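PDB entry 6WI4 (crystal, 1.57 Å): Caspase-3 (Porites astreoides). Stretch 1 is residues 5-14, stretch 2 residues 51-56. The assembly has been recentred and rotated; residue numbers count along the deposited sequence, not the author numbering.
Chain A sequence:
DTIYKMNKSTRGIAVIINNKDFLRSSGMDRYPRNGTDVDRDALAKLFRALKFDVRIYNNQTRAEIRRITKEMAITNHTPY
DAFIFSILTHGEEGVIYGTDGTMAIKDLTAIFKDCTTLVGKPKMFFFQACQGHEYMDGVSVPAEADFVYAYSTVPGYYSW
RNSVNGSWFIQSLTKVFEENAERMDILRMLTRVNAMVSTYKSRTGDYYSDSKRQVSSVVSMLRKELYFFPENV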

# COMPACT_ATOMS: atom_id res chain seq x y z
N LYS A 5 18.11 -10.46 -0.91
CA LYS A 5 18.80 -10.31 0.36
C LYS A 5 17.94 -9.53 1.34
O LYS A 5 17.46 -8.44 1.02
CB LYS A 5 20.14 -9.59 0.15
N MET A 6 17.73 -10.09 2.53
CA MET A 6 16.95 -9.45 3.58
C MET A 6 17.57 -9.88 4.91
O MET A 6 17.11 -10.82 5.56
CB MET A 6 15.47 -9.81 3.52
CG MET A 6 14.73 -9.27 2.30
SD MET A 6 14.43 -7.50 2.38
CE MET A 6 13.01 -7.47 3.46
N ASN A 7 18.65 -9.21 5.30
CA ASN A 7 19.34 -9.58 6.53
C ASN A 7 19.79 -8.42 7.41
O ASN A 7 20.36 -8.68 8.48
CB ASN A 7 20.55 -10.48 6.22
CG ASN A 7 21.58 -9.81 5.32
OD1 ASN A 7 21.73 -8.60 5.31
ND2 ASN A 7 22.31 -10.62 4.57
N LYS A 8 19.57 -7.17 7.03
CA LYS A 8 20.00 -6.06 7.88
C LYS A 8 19.10 -5.94 9.11
O LYS A 8 17.90 -6.22 9.05
CB LYS A 8 20.01 -4.75 7.09
CG LYS A 8 21.01 -4.69 5.95
CD LYS A 8 22.42 -5.05 6.41
CE LYS A 8 23.46 -4.77 5.34
NZ LYS A 8 23.74 -3.31 5.18
N SER A 9 19.69 -5.52 10.23
CA SER A 9 18.93 -5.39 11.48
C SER A 9 17.75 -4.45 11.32
O SER A 9 16.66 -4.69 11.86
CB SER A 9 19.85 -4.90 12.60
OG SER A 9 21.01 -5.70 12.70
N THR A 10 17.97 -3.34 10.63
CA THR A 10 16.91 -2.48 10.12
C THR A 10 16.85 -2.70 8.61
O THR A 10 17.80 -2.36 7.90
CB THR A 10 17.17 -1.02 10.46
OG1 THR A 10 17.15 -0.86 11.88
CG2 THR A 10 16.11 -0.13 9.83
N ARG A 11 15.74 -3.28 8.13
CA ARG A 11 15.66 -3.67 6.72
C ARG A 11 15.59 -2.47 5.79
O ARG A 11 16.03 -2.55 4.64
CB ARG A 11 14.44 -4.56 6.49
CG ARG A 11 14.42 -5.85 7.27
CD ARG A 11 15.34 -6.90 6.65
NE ARG A 11 14.89 -8.23 7.06
CZ ARG A 11 15.47 -8.96 8.01
NH1 ARG A 11 14.96 -10.15 8.32
NH2 ARG A 11 16.56 -8.53 8.62
N GLY A 12 15.03 -1.37 6.26
CA GLY A 12 14.80 -0.22 5.42
C GLY A 12 13.78 0.67 6.07
O GLY A 12 13.34 0.44 7.19
N ILE A 13 13.41 1.71 5.34
CA ILE A 13 12.40 2.66 5.79
C ILE A 13 11.05 2.21 5.26
O ILE A 13 10.94 1.73 4.12
CB ILE A 13 12.74 4.08 5.33
CG1 ILE A 13 14.09 4.52 5.91
CG2 ILE A 13 11.64 5.07 5.72
CD1 ILE A 13 14.68 5.71 5.21
N ALA A 14 10.01 2.37 6.08
CA ALA A 14 8.64 2.10 5.67
C ALA A 14 7.82 3.35 5.95
O ALA A 14 7.65 3.74 7.11
CB ALA A 14 8.05 0.90 6.41
N LYS A 51 10.75 -5.43 10.73
CA LYS A 51 12.06 -4.86 11.02
C LYS A 51 12.36 -3.64 10.15
O LYS A 51 13.52 -3.38 9.82
CB LYS A 51 13.16 -5.93 10.89
CG LYS A 51 12.96 -7.12 11.84
CD LYS A 51 14.03 -8.19 11.67
CE LYS A 51 15.39 -7.71 12.13
NZ LYS A 51 15.42 -7.34 13.57
N PHE A 52 11.34 -2.85 9.84
CA PHE A 52 11.52 -1.59 9.15
C PHE A 52 11.46 -0.42 10.13
O PHE A 52 10.87 -0.51 11.21
CB PHE A 52 10.46 -1.42 8.05
CG PHE A 52 10.72 -2.27 6.83
CD1 PHE A 52 10.50 -3.64 6.87
CD2 PHE A 52 11.19 -1.70 5.64
CE1 PHE A 52 10.75 -4.44 5.75
CE2 PHE A 52 11.45 -2.50 4.52
CZ PHE A 52 11.24 -3.86 4.58
N ASP A 53 12.09 0.68 9.72
CA ASP A 53 12.05 1.97 10.41
C ASP A 53 10.84 2.72 9.88
O ASP A 53 10.84 3.20 8.74
CB ASP A 53 13.37 2.69 10.14
CG ASP A 53 13.41 4.13 10.66
OD1 ASP A 53 12.44 4.63 11.26
OD2 ASP A 53 14.47 4.76 10.46
N VAL A 54 9.78 2.80 10.69
CA VAL A 54 8.47 3.25 10.23
C VAL A 54 8.34 4.76 10.41
O VAL A 54 8.61 5.28 11.50
CB VAL A 54 7.35 2.51 10.98
CG1 VAL A 54 5.99 3.05 10.58
CG2 VAL A 54 7.46 1.03 10.71
N ARG A 55 7.92 5.44 9.35
CA ARG A 55 7.71 6.89 9.37
C ARG A 55 6.25 7.15 9.02
O ARG A 55 5.78 6.72 7.96
CB ARG A 55 8.66 7.59 8.40
CG ARG A 55 10.07 7.04 8.40
CD ARG A 55 10.96 7.69 9.44
NE ARG A 55 12.34 7.17 9.39
CZ ARG A 55 13.27 7.56 8.53
NH1 ARG A 55 13.01 8.49 7.62
NH2 ARG A 55 14.49 7.02 8.57
N ILE A 56 5.53 7.84 9.90
CA ILE A 56 4.08 7.99 9.81
C ILE A 56 3.74 9.46 9.63
O ILE A 56 4.21 10.31 10.39
CB ILE A 56 3.37 7.42 11.05
CG1 ILE A 56 3.77 5.96 11.26
CG2 ILE A 56 1.85 7.56 10.90
CD1 ILE A 56 3.27 5.37 12.56

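Four main-chain hydrogen bonds, all nearly linear, join the two stretches of caspase-3 as they run parallel. R11 N donates to K51 O (2.8 Å), D53 N to G12 O (2.8 Å), A14 N to D53 O (2.9 Å) and R55 N to A14 O (2.8 Å). From G12 onward the bonds alternate in the manner of a parallel sheet: D53 donates through N to G12 O and accepts at O from A14 N, bracketing I13; A14 in turn donates through N to D53 O and accepts at O from R55 N, bracketing V54. I13 lies beside D53 and A14 beside V54. The same carbonyls also accept CA-H contacts, T10 CA at 3.5 Å from K51 O and V54 CA at 3.3 Å from A14 O.

K51, with positive phi, is the first residue past a helix, in a Schellman motif; its carbonyl accepts from R11 N. The K51 side chain points toward the other stretch and brings K51 CE to 3.3 Å from S9 O, with K51 NZ 3.4 Å from S9 O, while its CD lies over one face of the R11 guanidinium. That guanidinium is held from within its own stretch, R11 NH2 donating to K8 O (2.7 Å), and NH1 is bonded elsewhere in the structure.

The buried F52 ring is the main apolar element. R11 CB sits over its face, 3.9 Å from the centroid of the F52 ring, A14 CB packs 3.7 Å from F52 CB, and M6 CE approaches F52 CZ at 4.2 Å. At G12 the space is tight: a CB there would lie about 3.5 Å from F52 CE2; glycine, having no CB, avoids that tight approach, and its phi/psi of 161/-175 is one that glycine adopts readily.

On the sheet face shared by I13 and D53, R55 (chi1 m) folds back to D53 (chi1 t). R55 NH2 meets D53 OD2 at 2.9 Å in a salt bridge, and R55 NE donates to D53 OD1 (3.2 Å). One face of the paired guanidinium lies over I13 CG1, letting a charged group cover an aliphatic one.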